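Local coordinates for Nitrate/nitrite binding protein NrtA (Synechocystis sp., PDB 2G29) that binds nitrate in the periplasm and serves as the substrate-binding protein of an ABC transporter that takes up nitrate and probably nitrite, at residues A[44-48]-A[121-126]; A[95-101]-A[161-167]. Residue numbers count along the deposited sequence, not the author numbering.

Contact 1: residues A[44-48]-A[121-126]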
loop_
_atom_site.group_PDB
_atom_site.type_symbol
_atom_site.label_atom_id
_atom_site.label_comp_id
_atom_site.label_asym_id
_atom_site.label_seq_id
_atom_site.Cartn_x
_atom_site.Cartn_y
_atom_site.Cartn_z
ATOM N N ASP A 44 -0.507 7.859 0.904
ATOM C CA ASP A 44 -1.447 7.158 0.042
ATOM C C ASP A 44 -2.862 6.969 0.622
ATOM O O ASP A 44 -3.733 6.375 -0.020
ATOM C CB ASP A 44 -0.867 5.834 -0.491
ATOM C CG ASP A 44 -0.257 4.961 0.582
ATOM O OD1 ASP A 44 -0.747 4.928 1.710
ATOM O OD2 ASP A 44 0.707 4.256 0.226
ATOM N N ALA A 45 -3.108 7.526 1.804
ATOM C CA ALA A 45 -4.454 7.576 2.376
ATOM C C ALA A 45 -5.117 8.878 1.901
ATOM O O ALA A 45 -6.289 9.096 2.157
ATOM C CB ALA A 45 -4.378 7.590 3.901
ATOM N N ALA A 46 -4.344 9.731 1.210
ATOM C CA ALA A 46 -4.882 11.038 0.783
ATOM C C ALA A 46 -6.266 11.026 0.148
ATOM O O ALA A 46 -7.097 11.842 0.496
ATOM C CB ALA A 46 -3.911 11.764 -0.151
ATOM N N PRO A 47 -6.532 10.109 -0.775
ATOM C CA PRO A 47 -7.869 10.109 -1.388
ATOM C C PRO A 47 -9.005 10.000 -0.372
ATOM O O PRO A 47 -10.042 10.649 -0.529
ATOM C CB PRO A 47 -7.816 8.919 -2.351
ATOM C CG PRO A 47 -6.687 8.084 -1.875
ATOM C CD PRO A 47 -5.663 9.065 -1.342
ATOM N N LEU A 48 -8.845 9.188 0.673
ATOM C CA LEU A 48 -9.911 9.048 1.653
ATOM C C LEU A 48 -10.088 10.314 2.507
ATOM O O LEU A 48 -11.224 10.675 2.869
ATOM C CB LEU A 48 -9.676 7.855 2.585
ATOM C CG LEU A 48 -9.690 6.471 1.936
ATOM C CD1 LEU A 48 -9.885 5.447 3.038
ATOM C CD2 LEU A 48 -10.806 6.342 0.904
ATOM N N LEU A 121 -6.102 2.320 -4.225
ATOM C CA LEU A 121 -5.922 3.725 -3.859
ATOM C C LEU A 121 -4.716 4.367 -4.555
ATOM O O LEU A 121 -4.765 5.548 -4.931
ATOM C CB LEU A 121 -5.798 3.868 -2.332
ATOM C CG LEU A 121 -7.136 3.851 -1.594
ATOM C CD1 LEU A 121 -6.911 3.872 -0.104
ATOM C CD2 LEU A 121 -7.971 5.083 -1.995
ATOM N N ASN A 122 -3.644 3.616 -4.773
ATOM C CA ASN A 122 -2.442 4.150 -5.394
ATOM C C ASN A 122 -1.509 3.083 -5.906
ATOM O O ASN A 122 -1.634 1.917 -5.546
ATOM C CB ASN A 122 -1.612 4.954 -4.373
ATOM C CG ASN A 122 -0.846 4.046 -3.404
ATOM O OD1 ASN A 122 -1.450 3.250 -2.677
ATOM N ND2 ASN A 122 0.483 4.132 -3.431
ATOM N N VAL A 123 -0.601 3.510 -6.777
ATOM C CA VAL A 123 0.536 2.681 -7.187
ATOM C C VAL A 123 1.781 3.465 -6.688
ATOM O O VAL A 123 1.693 4.691 -6.403
ATOM C CB VAL A 123 0.654 2.433 -8.725
ATOM C CG1 VAL A 123 -0.518 1.594 -9.180
ATOM C CG2 VAL A 123 0.761 3.744 -9.514
ATOM N N ASN A 124 2.897 2.747 -6.547
ATOM C CA ASN A 124 4.205 3.308 -6.175
ATOM C C ASN A 124 4.303 3.975 -4.808
ATOM O O ASN A 124 3.366 3.967 -4.005
ATOM C CB ASN A 124 4.642 4.421 -7.183
ATOM C CG ASN A 124 4.859 3.917 -8.606
ATOM O OD1 ASN A 124 5.245 2.784 -8.826
ATOM N ND2 ASN A 124 4.589 4.792 -9.585
ATOM N N GLY A 125 5.493 4.511 -4.538
ATOM C CA GLY A 125 5.610 5.388 -3.393
ATOM C C GLY A 125 5.913 4.914 -2.020
ATOM O O GLY A 125 5.577 5.649 -1.069
ATOM N N GLN A 126 6.544 3.751 -1.897
ATOM C CA GLN A 126 6.931 3.275 -0.583
ATOM C C GLN A 126 8.459 3.348 -0.605
ATOM O O GLN A 126 9.069 3.649 -1.643
ATOM C CB GLN A 126 6.423 1.846 -0.340
ATOM C CG GLN A 126 4.990 1.600 -0.882
ATOM C CD GLN A 126 3.922 2.529 -0.291
ATOM O OE1 GLN A 126 3.357 3.415 -0.990
ATOM N NE2 GLN A 126 3.665 2.378 0.975
#

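Contact 2: residues A[95-101]-A[161-167]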
loop_
_atom_site.group_PDB
_atom_site.type_symbol
_atom_site.label_atom_id
_atom_site.label_comp_id
_atom_site.label_asym_id
_atom_site.label_seq_id
_atom_site.Cartn_x
_atom_site.Cartn_y
_atom_site.Cartn_z
ATOM N N LEU A 95 -3.506 -2.238 3.056
ATOM C CA LEU A 95 -2.521 -2.924 2.207
ATOM C C LEU A 95 -3.317 -3.923 1.335
ATOM O O LEU A 95 -4.185 -4.654 1.850
ATOM C CB LEU A 95 -1.542 -3.694 3.098
ATOM C CG LEU A 95 -0.832 -2.873 4.179
ATOM C CD1 LEU A 95 0.185 -3.741 4.941
ATOM C CD2 LEU A 95 -0.086 -1.696 3.551
ATOM N N THR A 96 -3.020 -4.017 0.041
ATOM C CA THR A 96 -3.784 -4.925 -0.830
ATOM C C THR A 96 -3.928 -6.389 -0.341
ATOM O O THR A 96 -4.998 -6.951 -0.454
ATOM C CB THR A 96 -3.247 -4.895 -2.306
ATOM O OG1 THR A 96 -3.606 -3.638 -2.883
ATOM C CG2 THR A 96 -3.820 -6.026 -3.166
ATOM N N PRO A 97 -2.871 -7.007 0.219
ATOM C CA PRO A 97 -3.077 -8.399 0.660
ATOM C C PRO A 97 -4.033 -8.543 1.809
ATOM O O PRO A 97 -4.658 -9.585 1.935
ATOM C CB PRO A 97 -1.676 -8.904 1.060
ATOM C CG PRO A 97 -0.799 -7.701 1.022
ATOM C CD PRO A 97 -1.452 -6.616 0.246
ATOM N N MET A 98 -4.200 -7.499 2.608
ATOM C CA MET A 98 -5.046 -7.666 3.795
ATOM C C MET A 98 -6.499 -8.086 3.606
ATOM O O MET A 98 -6.982 -8.934 4.358
ATOM C CB MET A 98 -4.908 -6.470 4.757
ATOM C CG MET A 98 -3.526 -6.453 5.440
ATOM S SD MET A 98 -3.246 -4.902 6.378
ATOM C CE MET A 98 -4.427 -5.167 7.737
ATOM N N PRO A 99 -7.222 -7.525 2.633
ATOM C CA PRO A 99 -8.609 -7.979 2.491
ATOM C C PRO A 99 -8.653 -9.485 2.207
ATOM O O PRO A 99 -9.602 -10.175 2.629
ATOM C CB PRO A 99 -9.124 -7.141 1.317
ATOM C CG PRO A 99 -8.411 -5.839 1.549
ATOM C CD PRO A 99 -6.998 -6.263 1.907
ATOM N N TYR A 100 -7.622 -10.024 1.542
ATOM C CA TYR A 100 -7.551 -11.441 1.245
ATOM C C TYR A 100 -7.234 -12.247 2.511
ATOM O O TYR A 100 -7.892 -13.242 2.799
ATOM C CB TYR A 100 -6.470 -11.700 0.188
ATOM C CG TYR A 100 -6.940 -11.268 -1.173
ATOM C CD1 TYR A 100 -6.597 -10.017 -1.709
ATOM C CD2 TYR A 100 -7.814 -12.083 -1.893
ATOM C CE1 TYR A 100 -7.116 -9.603 -2.918
ATOM C CE2 TYR A 100 -8.351 -11.680 -3.102
ATOM C CZ TYR A 100 -7.998 -10.442 -3.606
ATOM O OH TYR A 100 -8.561 -10.055 -4.791
ATOM N N LEU A 101 -6.228 -11.820 3.263
ATOM C CA LEU A 101 -5.852 -12.556 4.474
ATOM C C LEU A 101 -6.971 -12.526 5.526
ATOM O O LEU A 101 -7.147 -13.455 6.298
ATOM C CB LEU A 101 -4.561 -11.981 5.028
ATOM C CG LEU A 101 -3.364 -12.044 4.051
ATOM C CD1 LEU A 101 -2.266 -11.146 4.558
ATOM C CD2 LEU A 101 -2.834 -13.476 3.897
ATOM N N THR A 161 5.516 -3.762 7.696
ATOM C CA THR A 161 4.318 -3.210 8.314
ATOM C C THR A 161 3.180 -4.145 8.722
ATOM O O THR A 161 2.282 -3.722 9.434
ATOM C CB THR A 161 3.759 -2.170 7.341
ATOM O OG1 THR A 161 3.433 -2.842 6.138
ATOM C CG2 THR A 161 4.783 -1.095 7.041
ATOM N N PHE A 162 3.215 -5.378 8.244
ATOM C CA PHE A 162 2.180 -6.360 8.520
ATOM C C PHE A 162 2.629 -7.626 7.829
ATOM O O PHE A 162 3.070 -7.568 6.673
ATOM C CB PHE A 162 0.819 -5.946 7.908
ATOM C CG PHE A 162 -0.332 -6.799 8.379
ATOM C CD1 PHE A 162 -0.838 -6.644 9.669
ATOM C CD2 PHE A 162 -0.844 -7.801 7.563
ATOM C CE1 PHE A 162 -1.856 -7.478 10.142
ATOM C CE2 PHE A 162 -1.869 -8.648 8.034
ATOM C CZ PHE A 162 -2.369 -8.485 9.308
ATOM N N PRO A 163 2.513 -8.790 8.493
ATOM C CA PRO A 163 2.959 -10.023 7.814
ATOM C C PRO A 163 2.123 -10.372 6.604
ATOM O O PRO A 163 0.916 -10.515 6.709
ATOM C CB PRO A 163 2.876 -11.098 8.913
ATOM C CG PRO A 163 2.713 -10.309 10.231
ATOM C CD PRO A 163 1.946 -9.047 9.836
ATOM N N GLY A 164 2.771 -10.496 5.447
ATOM C CA GLY A 164 2.052 -10.827 4.240
ATOM C C GLY A 164 1.604 -9.559 3.533
ATOM O O GLY A 164 1.047 -9.619 2.420
ATOM N N GLY A 165 1.861 -8.407 4.160
ATOM C CA GLY A 165 1.458 -7.162 3.538
ATOM C C GLY A 165 2.380 -6.696 2.437
ATOM O O GLY A 165 3.381 -7.352 2.147
ATOM N N THR A 166 2.055 -5.563 1.816
ATOM C CA THR A 166 2.884 -5.059 0.727
ATOM C C THR A 166 4.360 -4.827 1.112
ATOM O O THR A 166 5.244 -5.314 0.413
ATOM C CB THR A 166 2.308 -3.708 0.175
ATOM O OG1 THR A 166 2.259 -2.771 1.250
ATOM C CG2 THR A 166 0.876 -3.867 -0.408
ATOM N N HIS A 167 4.629 -4.114 2.203
ATOM C CA HIS A 167 6.029 -3.809 2.545
ATOM C C HIS A 167 6.819 -5.044 2.880
ATOM O O HIS A 167 8.024 -5.094 2.586
ATOM C CB HIS A 167 6.090 -2.756 3.668
ATOM C CG HIS A 167 5.154 -1.639 3.419
ATOM N ND1 HIS A 167 5.446 -0.557 2.622
ATOM C CD2 HIS A 167 3.843 -1.539 3.735
ATOM C CE1 HIS A 167 4.349 0.168 2.454
ATOM N NE2 HIS A 167 3.366 -0.414 3.126
#

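Contact 1: residues A[44-48]-A[121-126]
Start with L121, the hydrophobic end of this buried contact. Its m,t rotamer carries CD2 up against the start of helix 46-53: L121 CD2 is 3.3 Å from P47 CG and 4.2 Å from L48 CD2. L48, also m,t, has a CA-to-CB bond that runs sideways, and it is the reach of the branch that brings its methyl to L121. The polar end begins at D44, in the 3-10 segment that leads into helix 46-53. Its CA-to-CB bond points toward the other segment and puts D44 CB 3.4 Å from N122 CG, while the p rotamer (chi1 49°) directs the carboxylate, whose OD2 makes a salt bridge to K240, a nitrate-binding residue. N122 is p as well; its OD1 accepts from the backbone N of K240, while N122 ND2 gives a weak hydrogen bond to V123 O (3.3 Å). Q126, another nitrate-binding residue, leaves the backbone sideways, and its m,m conformation curls the chain so that its amide lies beside the D44 carboxylate. G125 just before it has phi 88° and psi 24°, where a CB would be jammed against the carbonyl O of N124. In the fold, 121-126 crosses from strand 115-120 of one domain to strand 126-130 of the other. L121 also packs on H93 of strand 91-95, F242 of strand 240-245 and V263 of helix 253-271, filling the space between that sheet and the helices 46-53 and 253-271.

Contact 2: residues A[95-101]-A[161-167]
This is a contact across the cleft of a two-domain periplasmic binding protein of the C-clamp type: the strand-to-helix junction 95-101 in one domain faces a type II beta turn, F162 to G165, leading into helix 166-177 in the other. No hydrogen bond spans the two segments, so the fit is one of shape. L95, ending strand 91-95, reaches into the turn: L95 CD1 is 3.8 Å from F162 CB and 3.9 Å from G165 CA, and a side chain on G165 would clash with that methyl. L95 CD2 is 3.7 Å from NE2 of H167, a nitrate-binding residue, near the plane of the imidazole. T96 touches T166 lightly, and both threonine hydroxyls are hydrogen-bonded to E239. P97 then lays its ring on the turn backbone, with P97 CG 3.0 Å from G164 O and 3.4 Å from the CA of G165, the N-cap residue. M98, one residue on, makes a Met-aromatic contact: M98 SD sits 4.2 Å from the F162 ring centroid, and M98 CE adds a CH-pi contact 4.1 Å from the same centroid. W73, which also binds nitrate, packs on L95, M98 and F162. A turn further along the helix, L101 meets the same ring at its edge, with L101 CD1 4.3 Å from F162 CE2; L101 CD1 also lies 3.9 Å from P163 O.

How the contacts relate
The four segments alternate along the chain, 44-48, 95-101, 121-126, 161-167, so the two contacts interlock in sequence. Their centres lie 15 Å apart, and both adjoin the nitrate cleft. Contact 1 includes a covalent crossing between the domains, from the sheet holding 91-95 to the one holding 157-160; contact 2 joins the same domains by side-chain packing, with no direct hydrogen bond between its segments, through the ends of these two strands and the helices that follow. They meet at the site itself, where the side chains of Q126 and H167 approach to about 3 Å at their nearest atoms. K240 lies beside D44 and L95, linking the two contacts at the site where nitrate binds.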